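Local atomic coordinates of carbonic anhydrase (Sordaria macrospora, PDB entry 4O1K), a protein that catalyses the reversible hydration of carbon dioxide to bicarbonate, as a zinc-dependent beta-class carbonic anhydrase that assembles into a tetramer. Residues E31-A34 / F39-K42. Sequence-based numbering, arbitrary orientation.
Sequences EQVA and FFKK
Q32 lays the aliphatic part of its side chain over one face of the F39 ring, a CH-pi contact at the corner where helix 16-35 ends and the short helix 39-44 begins. This corner belongs to the N-terminal helical arm of the beta-carbonic anhydrase fold, the contact's centre about 28 Å from the chain's. CG of Q32 lies over the middle of the ring, though the exact distance is doubtful. The chain then bends at chi2 (63°), which carries the amide along the ring toward its outer end, NE2 of Q32 lying 3.6 Å from F39 CE1. Amide and ring planes are 70° apart, so the two groups do not stack flat. Beside this pair, CG2 of V33 meets CD2 of F40 obliquely at 4.1 Å, a looser apolar touch. No hydrogen bond joins the two segments. F39 CG lies anti to the backbone N (chi1 -178°), setting the ring against the Q32 side chain. A second subunit packs against both aromatics, its I61 on F39 and its G201 on F40, so the corner also forms part of a subunit interface. An alanine in place of F39 would probably strip Q32 CG of its aromatic platform and deprive I61 of the second subunit of an apolar partner. Within the short helix the aromatics also touch, F39 CD2 sitting 3.5 Å above the F40 ring plane, offset toward the rim.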
loop_
_atom_site.group_PDB
_atom_site.type_symbol
_atom_site.label_atom_id
_atom_site.label_comp_id
_atom_site.label_asym_id
_atom_site.label_seq_id
_atom_site.Cartn_x
_atom_site.Cartn_y
_atom_site.Cartn_z
ATOM N N GLU A 31 -38.314 -9.602 13.096
ATOM C CA GLU A 31 -39.222 -8.908 12.193
ATOM C C GLU A 31 -38.957 -9.288 10.734
ATOM O O GLU A 31 -39.880 -9.318 9.919
ATOM C CB GLU A 31 -39.116 -7.386 12.380
ATOM C CG GLU A 31 -37.754 -6.800 11.989
ATOM C CD GLU A 31 -37.690 -5.277 12.082
ATOM O OE1 GLU A 31 -38.569 -4.674 12.740
ATOM O OE2 GLU A 31 -36.750 -4.687 11.496
ATOM N N GLN A 32 -37.701 -9.583 10.407
ATOM C CA GLN A 32 -37.352 -9.961 9.043
ATOM C C GLN A 32 -37.933 -11.339 8.704
ATOM O O GLN A 32 -38.316 -11.594 7.557
ATOM C CB GLN A 32 -35.833 -9.929 8.844
ATOM C CG GLN A 32 -35.395 -9.301 7.533
ATOM C CD GLN A 32 -35.772 -7.840 7.404
ATOM O OE1 GLN A 32 -35.987 -7.150 8.399
ATOM N NE2 GLN A 32 -35.848 -7.359 6.171
ATOM N N VAL A 33 -37.996 -12.217 9.709
ATOM C CA VAL A 33 -38.695 -13.502 9.599
ATOM C C VAL A 33 -40.199 -13.250 9.554
ATOM O O VAL A 33 -40.928 -13.886 8.791
ATOM C CB VAL A 33 -38.349 -14.453 10.766
ATOM C CG1 VAL A 33 -39.335 -15.614 10.836
ATOM C CG2 VAL A 33 -36.923 -14.972 10.626
ATOM N N ALA A 34 -40.654 -12.304 10.369
ATOM C CA ALA A 34 -42.036 -11.855 10.318
ATOM C C ALA A 34 -42.379 -11.309 8.930
ATOM O O ALA A 34 -43.423 -11.645 8.374
ATOM C CB ALA A 34 -42.294 -10.810 11.385
ATOM N N PHE A 39 -36.434 -15.540 4.588
ATOM C CA PHE A 39 -35.474 -14.445 4.483
ATOM C C PHE A 39 -34.048 -14.944 4.690
ATOM O O PHE A 39 -33.146 -14.612 3.915
ATOM C CB PHE A 39 -35.797 -13.323 5.480
ATOM C CG PHE A 39 -34.868 -12.143 5.373
ATOM C CD1 PHE A 39 -35.127 -11.117 4.480
ATOM C CD2 PHE A 39 -33.726 -12.072 6.157
ATOM C CE1 PHE A 39 -34.265 -10.036 4.366
ATOM C CE2 PHE A 39 -32.856 -10.999 6.049
ATOM C CZ PHE A 39 -33.124 -9.977 5.151
ATOM N N PHE A 40 -33.852 -15.754 5.727
ATOM C CA PHE A 40 -32.520 -16.254 6.055
ATOM C C PHE A 40 -32.204 -17.540 5.302
ATOM O O PHE A 40 -31.059 -17.988 5.269
ATOM C CB PHE A 40 -32.355 -16.411 7.575
ATOM C CG PHE A 40 -32.209 -15.102 8.281
ATOM C CD1 PHE A 40 -31.258 -14.184 7.844
ATOM C CD2 PHE A 40 -33.053 -14.751 9.330
ATOM C CE1 PHE A 40 -31.122 -12.946 8.453
ATOM C CE2 PHE A 40 -32.924 -13.513 9.955
ATOM C CZ PHE A 40 -31.957 -12.606 9.509
ATOM N N LYS A 41 -33.228 -18.116 4.683
ATOM C CA LYS A 41 -33.036 -19.243 3.783
ATOM C C LYS A 41 -32.541 -18.720 2.426
ATOM O O LYS A 41 -31.600 -19.267 1.841
ATOM C CB LYS A 41 -34.347 -20.010 3.634
ATOM C CG LYS A 41 -34.193 -21.482 3.326
ATOM C CD LYS A 41 -35.453 -22.246 3.735
ATOM C CE LYS A 41 -35.820 -21.977 5.195
ATOM N NZ LYS A 41 -37.170 -22.510 5.548
ATOM N N LYS A 42 -33.161 -17.642 1.946
ATOM C CA LYS A 42 -32.704 -16.956 0.736
ATOM C C LYS A 42 -31.251 -16.493 0.890
ATOM O O LYS A 42 -30.396 -16.779 0.046
ATOM C CB LYS A 42 -33.609 -15.756 0.442
ATOM C CG LYS A 42 -34.983 -16.130 -0.107
ATOM C CD LYS A 42 -35.991 -15.001 0.057
ATOM C CE LYS A 42 -37.352 -15.435 -0.462
ATOM N NZ LYS A 42 -38.474 -14.690 0.159
#